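Local coordinates for protein carbohydrate kinase, FGGY (Novosphingobium aromaticivorans, PDB 3H6E) that probably transfers a phosphate group to a carbohydrate, as a kinase of the FGGY family, its particular sugar not being established, at residues R109-P114 with K190-A195; A214-E217 with S222-V225; V425-L430 with P435-Q440. All coordinates share one frame; numbering follows the deposited sequence.

Interaction 1 (R109-P114 with K190-A195); sequences RSQRDP and KRLGWA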
ATOM      1  N   ARG A 109      -9.141  -3.447  21.963  1.00 28.31           N
ATOM      2  CA  ARG A 109      -9.734  -4.435  21.064  1.00 30.27           C
ATOM      3  C   ARG A 109     -11.222  -4.670  21.316  1.00 30.73           C
ATOM      4  O   ARG A 109     -11.974  -4.947  20.381  1.00 30.11           O
ATOM      5  CB  ARG A 109      -8.986  -5.767  21.165  1.00 27.77           C
ATOM      6  CG  ARG A 109      -7.699  -5.810  20.386  1.00 28.35           C
ATOM      7  CD  ARG A 109      -7.960  -5.831  18.901  1.00 27.26           C
ATOM      8  NE  ARG A 109      -6.732  -5.648  18.137  1.00 28.52           N
ATOM      9  CZ  ARG A 109      -5.837  -6.606  17.921  1.00 26.94           C
ATOM     10  NH1 ARG A 109      -6.034  -7.816  18.422  1.00 23.74           N
ATOM     11  NH2 ARG A 109      -4.745  -6.349  17.209  1.00 24.75           N
ATOM     12  N   SER A 110     -11.644  -4.566  22.573  1.00 30.32           N
ATOM     13  CA  SER A 110     -13.012  -4.930  22.946  1.00 32.82           C
ATOM     14  C   SER A 110     -13.993  -3.774  22.795  1.00 30.77           C
ATOM     15  O   SER A 110     -15.174  -3.909  23.107  1.00 31.94           O
ATOM     16  CB  SER A 110     -13.064  -5.497  24.375  1.00 33.67           C
ATOM     17  OG  SER A 110     -12.532  -4.580  25.319  1.00 35.06           O
ATOM     18  N   GLN A 111     -13.503  -2.646  22.300  1.00 30.35           N
ATOM     19  CA  GLN A 111     -14.327  -1.448  22.178  1.00 30.02           C
ATOM     20  C   GLN A 111     -14.347  -0.903  20.738  1.00 28.54           C
ATOM     21  O   GLN A 111     -14.955   0.131  20.456  1.00 27.94           O
ATOM     22  CB  GLN A 111     -13.869  -0.405  23.213  1.00 29.30           C
ATOM     23  CG  GLN A 111     -14.100   1.039  22.854  1.00 28.68           C
ATOM     24  CD  GLN A 111     -12.991   1.592  21.991  1.00 31.21           C
ATOM     25  OE1 GLN A 111     -12.147   0.845  21.489  1.00 30.43           O
ATOM     26  NE2 GLN A 111     -12.979   2.903  21.816  1.00 32.12           N
ATOM     27  N   ARG A 112     -13.706  -1.630  19.826  1.00 27.68           N
ATOM     28  CA  ARG A 112     -13.681  -1.265  18.409  1.00 25.91           C
ATOM     29  C   ARG A 112     -15.044  -1.430  17.722  1.00 26.14           C
ATOM     30  O   ARG A 112     -15.903  -2.189  18.184  1.00 25.01           O
ATOM     31  CB  ARG A 112     -12.628  -2.097  17.671  1.00 26.81           C
ATOM     32  CG  ARG A 112     -11.187  -1.735  18.011  1.00 26.45           C
ATOM     33  CD  ARG A 112     -10.209  -2.784  17.487  1.00 25.23           C
ATOM     34  NE  ARG A 112      -9.896  -2.626  16.066  1.00 25.37           N
ATOM     35  CZ  ARG A 112     -10.421  -3.357  15.082  1.00 25.91           C
ATOM     36  NH1 ARG A 112     -11.303  -4.310  15.345  1.00 25.85           N
ATOM     37  NH2 ARG A 112     -10.058  -3.135  13.825  1.00 23.56           N
ATOM     38  N   ASP A 113     -15.235  -0.711  16.619  1.00 24.17           N
ATOM     39  CA  ASP A 113     -16.447  -0.837  15.813  1.00 23.87           C
ATOM     40  C   ASP A 113     -16.416  -2.147  15.032  1.00 24.01           C
ATOM     41  O   ASP A 113     -15.366  -2.766  14.914  1.00 24.35           O
ATOM     42  CB  ASP A 113     -16.571   0.338  14.842  1.00 24.41           C
ATOM     43  CG  ASP A 113     -17.028   1.605  15.518  1.00 24.84           C
ATOM     44  OD1 ASP A 113     -17.656   1.513  16.588  1.00 28.31           O
ATOM     45  OD2 ASP A 113     -16.768   2.695  14.976  1.00 26.45           O
ATOM     46  N   PRO A 114     -17.571  -2.575  14.498  1.00 24.25           N
ATOM     47  CA  PRO A 114     -17.604  -3.826  13.733  1.00 23.92           C
ATOM     48  C   PRO A 114     -16.864  -3.660  12.406  1.00 23.97           C
ATOM     49  O   PRO A 114     -16.851  -2.563  11.848  1.00 23.47           O
ATOM     50  CB  PRO A 114     -19.103  -4.043  13.469  1.00 23.57           C
ATOM     51  CG  PRO A 114     -19.822  -3.101  14.384  1.00 22.19           C
ATOM     52  CD  PRO A 114     -18.897  -1.942  14.573  1.00 23.99           C
ATOM     53  N   LYS A 190     -15.624   9.076  16.692  1.00 25.69           N
ATOM     54  CA  LYS A 190     -16.482  10.188  17.086  1.00 26.83           C
ATOM     55  C   LYS A 190     -16.790  10.096  18.578  1.00 27.53           C
ATOM     56  O   LYS A 190     -16.600  11.054  19.327  1.00 25.41           O
ATOM     57  CB  LYS A 190     -17.777  10.183  16.271  1.00 22.65           C
ATOM     58  CG  LYS A 190     -17.592  10.647  14.838  1.00 24.71           C
ATOM     59  CD  LYS A 190     -18.850  10.463  14.003  1.00 22.46           C
ATOM     60  CE  LYS A 190     -18.687  11.146  12.647  1.00 23.43           C
ATOM     61  NZ  LYS A 190     -19.812  10.866  11.710  1.00 24.53           N
ATOM     62  N   ARG A 191     -17.245   8.918  18.990  1.00 25.43           N
ATOM     63  CA  ARG A 191     -17.605   8.626  20.372  1.00 27.87           C
ATOM     64  C   ARG A 191     -16.518   9.047  21.369  1.00 28.92           C
ATOM     65  O   ARG A 191     -16.803   9.693  22.383  1.00 25.04           O
ATOM     66  CB  ARG A 191     -17.852   7.124  20.502  1.00 29.38           C
ATOM     67  CG  ARG A 191     -19.058   6.744  21.318  1.00 29.89           C
ATOM     68  CD  ARG A 191     -19.098   5.239  21.513  1.00 32.31           C
ATOM     69  NE  ARG A 191     -17.903   4.753  22.199  1.00 33.62           N
ATOM     70  CZ  ARG A 191     -17.034   3.895  21.679  1.00 32.31           C
ATOM     71  NH1 ARG A 191     -17.223   3.409  20.460  1.00 33.27           N
ATOM     72  NH2 ARG A 191     -15.978   3.517  22.381  1.00 33.36           N
ATOM     73  N   LEU A 192     -15.276   8.667  21.074  1.00 27.43           N
ATOM     74  CA  LEU A 192     -14.146   8.918  21.966  1.00 25.30           C
ATOM     75  C   LEU A 192     -13.665  10.365  21.915  1.00 26.57           C
ATOM     76  O   LEU A 192     -12.803  10.766  22.695  1.00 28.24           O
ATOM     77  CB  LEU A 192     -12.986   7.986  21.619  1.00 25.74           C
ATOM     78  CG  LEU A 192     -13.192   6.487  21.837  1.00 28.39           C
ATOM     79  CD1 LEU A 192     -12.037   5.709  21.227  1.00 26.08           C
ATOM     80  CD2 LEU A 192     -13.344   6.161  23.318  1.00 26.73           C
ATOM     81  N   GLY A 193     -14.212  11.144  20.991  1.00 27.50           N
ATOM     82  CA  GLY A 193     -13.781  12.519  20.824  1.00 26.03           C
ATOM     83  C   GLY A 193     -12.524  12.633  19.978  1.00 27.78           C
ATOM     84  O   GLY A 193     -11.939  13.709  19.868  1.00 28.52           O
ATOM     85  N   TRP A 194     -12.105  11.523  19.375  1.00 26.60           N
ATOM     86  CA  TRP A 194     -10.927  11.530  18.513  1.00 27.40           C
ATOM     87  C   TRP A 194     -11.179  12.296  17.216  1.00 27.29           C
ATOM     88  O   TRP A 194     -10.328  13.062  16.760  1.00 25.45           O
ATOM     89  CB  TRP A 194     -10.462  10.105  18.201  1.00 26.64           C
ATOM     90  CG  TRP A 194      -9.855   9.391  19.383  1.00 29.20           C
ATOM     91  CD1 TRP A 194      -9.552   9.928  20.601  1.00 28.55           C
ATOM     92  CD2 TRP A 194      -9.446   8.017  19.438  1.00 27.95           C
ATOM     93  NE1 TRP A 194      -8.995   8.970  21.416  1.00 28.75           N
ATOM     94  CE2 TRP A 194      -8.916   7.789  20.725  1.00 28.36           C
ATOM     95  CE3 TRP A 194      -9.480   6.957  18.526  1.00 25.81           C
ATOM     96  CZ2 TRP A 194      -8.428   6.547  21.124  1.00 27.88           C
ATOM     97  CZ3 TRP A 194      -8.995   5.724  18.923  1.00 26.47           C
ATOM     98  CH2 TRP A 194      -8.476   5.530  20.211  1.00 26.59           C
ATOM     99  N   ALA A 195     -12.353  12.088  16.629  1.00 25.75           N
ATOM    100  CA  ALA A 195     -12.701  12.727  15.363  1.00 26.52           C
ATOM    101  C   ALA A 195     -12.633  14.247  15.459  1.00 25.48           C
ATOM    102  O   ALA A 195     -12.283  14.924  14.494  1.00 24.98           O
ATOM    103  CB  ALA A 195     -14.085  12.286  14.906  1.00 26.47           C
TER
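Gln111 and Leu192 bring the two backbones only loosely together, their CA atoms 10.4 Å apart; Asp113 and Arg191 sit at a similar separation. Residues 109-114 form the loop between helices 102-109 and 115-118, while 190-195 carry the chain out of helix 187-191, so side chains have to bridge the distance. Gln111 reaches over with CG anti to the backbone N (chi1 152°), and its chain then turns about the CB-CG bond. The Gln111 and Arg191 side chains run past each other in opposite directions; the amide and guanidinium planes are 86° apart, with Gln111 CD in plane at the guanidinium edge and 3.6 Å from Arg191 NH2. Gln111 and Leu192 approach from opposite directions, Gln111 CD lying 4.3 Å from Leu192 CD1. That methyl in turn rests 3.5 Å above one face of the Trp194 ring, toward its rim. Asp113 OD1 stays 4.3 Å from Arg191 NH1, beyond a salt bridge, while its OD2 accepts a hydrogen bond from the backbone N of Met188. Cutting Gln111 back to an alanine would probably open a gap beside Leu192 CD1 and set the Arg191 guanidinium freer to turn. This is a surface contact of the FGGY N-terminal domain, built on a helix C-terminus closed by a Schellman motif, with Gly193 at positive phi and its N bonded to Lys190 O.

Interaction 2 (A214-E217 with S222-V225); sequences AIAE and SPDV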
ATOM      1  N   ALA A 214       9.806  31.521   6.348  1.00 43.51           N
ATOM      2  CA  ALA A 214      11.010  31.065   7.035  1.00 43.80           C
ATOM      3  C   ALA A 214      11.584  29.815   6.386  1.00 45.14           C
ATOM      4  O   ALA A 214      12.774  29.533   6.517  1.00 48.47           O
ATOM      5  CB  ALA A 214      10.724  30.811   8.504  1.00 49.32           C
ATOM      6  N   ILE A 215      10.736  29.068   5.686  1.00 44.93           N
ATOM      7  CA  ILE A 215      11.176  27.862   4.988  1.00 47.30           C
ATOM      8  C   ILE A 215      11.620  28.154   3.558  1.00 47.41           C
ATOM      9  O   ILE A 215      12.666  27.678   3.118  1.00 47.84           O
ATOM     10  CB  ILE A 215      10.094  26.764   4.993  1.00 45.27           C
ATOM     11  CG1 ILE A 215      10.213  25.924   6.263  1.00 45.39           C
ATOM     12  CG2 ILE A 215      10.225  25.872   3.771  1.00 42.31           C
ATOM     13  CD1 ILE A 215       9.485  24.609   6.187  1.00 44.46           C
ATOM     14  N   ALA A 216      10.825  28.937   2.837  1.00 48.25           N
ATOM     15  CA  ALA A 216      11.184  29.350   1.485  1.00 49.45           C
ATOM     16  C   ALA A 216      12.593  29.923   1.496  1.00 50.18           C
ATOM     17  O   ALA A 216      13.311  29.870   0.497  1.00 49.86           O
ATOM     18  CB  ALA A 216      10.193  30.382   0.962  1.00 45.86           C
ATOM     19  N   GLU A 217      12.980  30.457   2.649  1.00 51.63           N
ATOM     20  CA  GLU A 217      14.273  31.101   2.817  1.00 53.55           C
ATOM     21  C   GLU A 217      15.431  30.115   2.728  1.00 53.56           C
ATOM     22  O   GLU A 217      16.165  30.085   1.741  1.00 53.12           O
ATOM     23  CB  GLU A 217      14.323  31.827   4.163  1.00 55.44           C
ATOM     24  CG  GLU A 217      15.327  32.960   4.199  1.00 58.42           C
ATOM     25  CD  GLU A 217      15.085  33.968   3.092  1.00 61.90           C
ATOM     26  OE1 GLU A 217      13.925  34.083   2.641  1.00 60.13           O
ATOM     27  OE2 GLU A 217      16.052  34.639   2.672  1.00 62.40           O
ATOM     28  N   SER A 222      11.036  29.602  -3.978  1.00 44.57           N
ATOM     29  CA  SER A 222      10.154  30.758  -4.030  1.00 43.52           C
ATOM     30  C   SER A 222       9.046  30.648  -2.995  1.00 44.52           C
ATOM     31  O   SER A 222       8.520  29.561  -2.757  1.00 42.44           O
ATOM     32  CB  SER A 222       9.549  30.909  -5.424  1.00 44.27           C
ATOM     33  OG  SER A 222       8.518  31.878  -5.418  1.00 45.45           O
ATOM     34  N   PRO A 223       8.688  31.780  -2.372  1.00 48.55           N
ATOM     35  CA  PRO A 223       7.585  31.817  -1.404  1.00 44.79           C
ATOM     36  C   PRO A 223       6.267  31.452  -2.076  1.00 44.05           C
ATOM     37  O   PRO A 223       5.280  31.180  -1.396  1.00 44.95           O
ATOM     38  CB  PRO A 223       7.557  33.283  -0.961  1.00 43.97           C
ATOM     39  CG  PRO A 223       8.913  33.814  -1.287  1.00 45.12           C
ATOM     40  CD  PRO A 223       9.329  33.095  -2.528  1.00 44.92           C
ATOM     41  N   ASP A 224       6.264  31.447  -3.407  1.00 43.44           N
ATOM     42  CA  ASP A 224       5.070  31.142  -4.185  1.00 43.42           C
ATOM     43  C   ASP A 224       4.831  29.642  -4.335  1.00 44.11           C
ATOM     44  O   ASP A 224       3.764  29.222  -4.790  1.00 40.56           O
ATOM     45  CB  ASP A 224       5.157  31.792  -5.567  1.00 43.02           C
ATOM     46  CG  ASP A 224       4.880  33.282  -5.527  1.00 46.65           C
ATOM     47  OD1 ASP A 224       3.838  33.676  -4.952  1.00 44.03           O
ATOM     48  OD2 ASP A 224       5.699  34.057  -6.074  1.00 45.63           O
ATOM     49  N   VAL A 225       5.825  28.840  -3.964  1.00 41.43           N
ATOM     50  CA  VAL A 225       5.698  27.391  -4.043  1.00 41.97           C
ATOM     51  C   VAL A 225       4.438  26.949  -3.316  1.00 42.51           C
ATOM     52  O   VAL A 225       4.164  27.400  -2.202  1.00 42.15           O
ATOM     53  CB  VAL A 225       6.917  26.670  -3.432  1.00 42.60           C
ATOM     54  CG1 VAL A 225       6.682  25.164  -3.393  1.00 40.04           C
ATOM     55  CG2 VAL A 225       8.174  26.994  -4.214  1.00 43.50           C
TER
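Ala216 lies at the centre of this small contact, its methyl pointing from helix 213-219 at the turn that follows the helix. The CA atoms of Ala216 and Pro223 come within 5.2 Å, close enough for one methyl to meet the backbone itself. Ala216 CB sits 3.8 Å from Pro223 CA and 4.1 Å from Ser222 C, so it rests against the peptide link between the two residues; the pyrrolidine ring is a little farther off, with Pro223 CG 4.3 Å from the same methyl.

Pro223 occupies the second position of a type I turn running from Ser222 to Val225, where its ring-restricted phi of -63° suits the turn. Val225 N closes the turn on Ser222 O. Ser222 takes part through its backbone, its CB pointing away from the helix, and its hydroxyl probably steadies the turn. With OG anti to the backbone N (chi1 170°), the hydroxyl lies back beside its own carbonyl and accepts from Asp224 N at 3.1 Å, a nearly straight bond of 161° that makes an ST turn inside the beta turn. Val225 then leads into strand 226-232. Leu211, from the loop ahead of the helix, touches both Ala216 and Val225.

No hydrogen bond joins helix to turn: the bonds from Val225 N and Asp224 N both stay inside the turn, on Ser222, and what passes between the two segments is plain van der Waals contact, dependent on a close fit of methyl against backbone.

Interaction 3 (V425-L430 with P435-Q440); sequences VSFGAL and PGLRPQ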
ATOM      1  N   VAL A 425       8.821   4.962  -7.719  1.00 41.21           N
ATOM      2  CA  VAL A 425       7.692   4.766  -6.820  1.00 42.10           C
ATOM      3  C   VAL A 425       6.904   6.055  -6.561  1.00 43.05           C
ATOM      4  O   VAL A 425       5.727   6.005  -6.193  1.00 44.62           O
ATOM      5  CB  VAL A 425       8.160   4.159  -5.478  1.00 42.06           C
ATOM      6  CG1 VAL A 425       8.720   5.243  -4.567  1.00 40.98           C
ATOM      7  CG2 VAL A 425       7.021   3.419  -4.803  1.00 46.15           C
ATOM      8  N   SER A 426       7.543   7.203  -6.773  1.00 42.57           N
ATOM      9  CA  SER A 426       6.943   8.495  -6.427  1.00 41.91           C
ATOM     10  C   SER A 426       6.183   9.184  -7.568  1.00 39.35           C
ATOM     11  O   SER A 426       5.619  10.265  -7.377  1.00 37.25           O
ATOM     12  CB  SER A 426       8.011   9.452  -5.872  1.00 41.91           C
ATOM     13  OG  SER A 426       8.538   8.996  -4.635  1.00 41.29           O
ATOM     14  N   PHE A 427       6.158   8.569  -8.747  1.00 39.09           N
ATOM     15  CA  PHE A 427       5.536   9.214  -9.901  1.00 36.96           C
ATOM     16  C   PHE A 427       4.081   9.599  -9.657  1.00 36.98           C
ATOM     17  O   PHE A 427       3.669  10.718  -9.966  1.00 34.52           O
ATOM     18  CB  PHE A 427       5.623   8.345 -11.158  1.00 36.41           C
ATOM     19  CG  PHE A 427       4.730   8.822 -12.272  1.00 35.12           C
ATOM     20  CD1 PHE A 427       5.005  10.006 -12.937  1.00 34.91           C
ATOM     21  CD2 PHE A 427       3.605   8.100 -12.636  1.00 33.71           C
ATOM     22  CE1 PHE A 427       4.183  10.457 -13.950  1.00 33.95           C
ATOM     23  CE2 PHE A 427       2.779   8.544 -13.652  1.00 34.25           C
ATOM     24  CZ  PHE A 427       3.070   9.725 -14.311  1.00 33.36           C
ATOM     25  N   GLY A 428       3.309   8.663  -9.112  1.00 35.35           N
ATOM     26  CA  GLY A 428       1.880   8.844  -8.939  1.00 31.43           C
ATOM     27  C   GLY A 428       1.446  10.249  -8.575  1.00 30.78           C
ATOM     28  O   GLY A 428       0.506  10.782  -9.157  1.00 32.31           O
ATOM     29  N   ALA A 429       2.132  10.850  -7.611  1.00 31.27           N
ATOM     30  CA  ALA A 429       1.759  12.165  -7.099  1.00 31.61           C
ATOM     31  C   ALA A 429       1.666  13.245  -8.181  1.00 33.60           C
ATOM     32  O   ALA A 429       0.841  14.149  -8.088  1.00 33.84           O
ATOM     33  CB  ALA A 429       2.718  12.592  -6.002  1.00 32.00           C
ATOM     34  N   LEU A 430       2.516  13.161  -9.198  1.00 33.14           N
ATOM     35  CA  LEU A 430       2.466  14.113 -10.304  1.00 32.14           C
ATOM     36  C   LEU A 430       1.061  14.217 -10.887  1.00 33.78           C
ATOM     37  O   LEU A 430       0.605  15.303 -11.252  1.00 34.85           O
ATOM     38  CB  LEU A 430       3.448  13.710 -11.403  1.00 33.88           C
ATOM     39  CG  LEU A 430       4.872  14.263 -11.318  1.00 35.62           C
ATOM     40  CD1 LEU A 430       5.489  14.030  -9.950  1.00 34.98           C
ATOM     41  CD2 LEU A 430       5.732  13.654 -12.413  1.00 39.37           C
ATOM     42  N   PRO A 435      -3.317  15.491 -14.205  1.00 35.84           N
ATOM     43  CA  PRO A 435      -3.952  14.190 -14.441  1.00 36.18           C
ATOM     44  C   PRO A 435      -3.694  13.645 -15.849  1.00 36.23           C
ATOM     45  O   PRO A 435      -3.692  12.428 -16.031  1.00 34.72           O
ATOM     46  CB  PRO A 435      -5.444  14.490 -14.253  1.00 37.55           C
ATOM     47  CG  PRO A 435      -5.477  15.666 -13.340  1.00 35.17           C
ATOM     48  CD  PRO A 435      -4.280  16.497 -13.724  1.00 36.53           C
ATOM     49  N   GLY A 436      -3.482  14.525 -16.822  1.00 37.37           N
ATOM     50  CA  GLY A 436      -3.222  14.102 -18.188  1.00 35.01           C
ATOM     51  C   GLY A 436      -1.891  13.386 -18.340  1.00 34.75           C
ATOM     52  O   GLY A 436      -1.630  12.738 -19.352  1.00 36.33           O
ATOM     53  N   LEU A 437      -1.054  13.502 -17.318  1.00 34.51           N
ATOM     54  CA  LEU A 437       0.288  12.932 -17.334  1.00 35.91           C
ATOM     55  C   LEU A 437       0.266  11.413 -17.136  1.00 37.46           C
ATOM     56  O   LEU A 437      -0.486  10.894 -16.310  1.00 35.22           O
ATOM     57  CB  LEU A 437       1.129  13.595 -16.245  1.00 35.40           C
ATOM     58  CG  LEU A 437       2.632  13.755 -16.467  1.00 41.41           C
ATOM     59  CD1 LEU A 437       2.941  14.219 -17.892  1.00 41.47           C
ATOM     60  CD2 LEU A 437       3.205  14.721 -15.432  1.00 39.89           C
ATOM     61  N   ARG A 438       1.103  10.705 -17.891  1.00 38.54           N
ATOM     62  CA  ARG A 438       1.117   9.246 -17.852  1.00 36.95           C
ATOM     63  C   ARG A 438       2.460   8.680 -17.396  1.00 35.64           C
ATOM     64  O   ARG A 438       3.482   9.359 -17.470  1.00 36.68           O
ATOM     65  CB  ARG A 438       0.742   8.674 -19.223  1.00 35.70           C
ATOM     66  CG  ARG A 438      -0.575   9.195 -19.762  1.00 34.00           C
ATOM     67  CD  ARG A 438      -1.120   8.298 -20.856  1.00 34.69           C
ATOM     68  NE  ARG A 438      -2.357   8.830 -21.421  1.00 38.15           N
ATOM     69  CZ  ARG A 438      -3.574   8.390 -21.118  1.00 35.96           C
ATOM     70  NH1 ARG A 438      -3.734   7.394 -20.253  1.00 36.00           N
ATOM     71  NH2 ARG A 438      -4.634   8.944 -21.689  1.00 32.43           N
ATOM     72  N   PRO A 439       2.456   7.424 -16.923  1.00 35.77           N
ATOM     73  CA  PRO A 439       3.674   6.750 -16.457  1.00 36.43           C
ATOM     74  C   PRO A 439       4.637   6.462 -17.604  1.00 37.72           C
ATOM     75  O   PRO A 439       4.366   6.830 -18.748  1.00 37.36           O
ATOM     76  CB  PRO A 439       3.148   5.422 -15.886  1.00 34.90           C
ATOM     77  CG  PRO A 439       1.679   5.620 -15.699  1.00 33.92           C
ATOM     78  CD  PRO A 439       1.265   6.575 -16.767  1.00 34.30           C
ATOM     79  N   GLN A 440       5.753   5.812 -17.296  1.00 37.63           N
ATOM     80  CA  GLN A 440       6.693   5.390 -18.326  1.00 38.27           C
ATOM     81  C   GLN A 440       6.257   4.052 -18.901  1.00 37.23           C
ATOM     82  O   GLN A 440       5.642   3.238 -18.210  1.00 36.80           O
ATOM     83  CB  GLN A 440       8.113   5.287 -17.768  1.00 39.09           C
ATOM     84  CG  GLN A 440       8.821   6.622 -17.642  1.00 41.14           C
ATOM     85  CD  GLN A 440       9.039   7.280 -18.988  1.00 45.58           C
ATOM     86  OE1 GLN A 440       9.692   6.718 -19.868  1.00 45.30           O
ATOM     87  NE2 GLN A 440       8.496   8.482 -19.153  1.00 48.10           N
TER
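Phe427 is the large bump here, and residues 437-439 bend around its outer end. CG lies anti to the backbone N (chi1 167°), which sends the ring out from the chain toward the returning segment. Its leading atom, CZ, comes 3.2 Å from Arg438 O, the carbonyl lying oblique to the ring, whereas Leu437 O lies at the edge near the ring plane. One step back along the rim, Phe427 CE2 nestles against Pro439, 3.4 Å from its CA and 3.7 Å from its CG, so that the backbone and the pyrrolidine ring together form one wall of the hollow. On the other flank Phe427 CE1 is 4.4 Å from Leu437 CG, a looser touch.

The two segments flank the short helix 430-433, which lies in the connection between the neighbouring antiparallel strands 415-419 and 443-445 in the C-terminal domain of this FGGY kinase, a member of the actin-like ATPase clan. Ser426, Ala429 and Leu430 also touch Val10 on strand 9-13, and Leu430 reaches Trp23 on strand 17-23, so the first segment lies against strands of the six-stranded sheet near the N-terminus.

A second, smaller contact sits beside the ring. Leu430 and Leu437 cross at a slant, with their CD2 methyls 4.1 Å apart, and Leu437 CD2 also rests on Leu430 CB. A backbone bond from Leu430 N to Phe427 O spans the turn between those two residues. Arg438 CB points away from the first segment, and NH1 bonds to Gly243 O. Pro439 also touches Phe244 and Asn423, and Asn423 OD1 takes the bond from Gln440 N.

How the interactions relate
Burial increases from interaction 1, a surface contact, through the partly buried interaction 2, to interaction 3, which is mostly buried and the largest in area. Interactions 1 and 2 both belong to the N-terminal FGGY domain but have no helix or strand in common, their centres lying 40 Å apart; interaction 3 belongs to the C-terminal one, across the chain's centre from interaction 1. The chemistry follows position: polar and charged ends mingle with a leucine at the surface, whereas the other two are van der Waals contacts of apolar side chains with each other and with backbone. Interactions 2 and 3 each tie together segments flanking a short stretch of chain, while interaction 1 joins segments 76 residues apart in sequence.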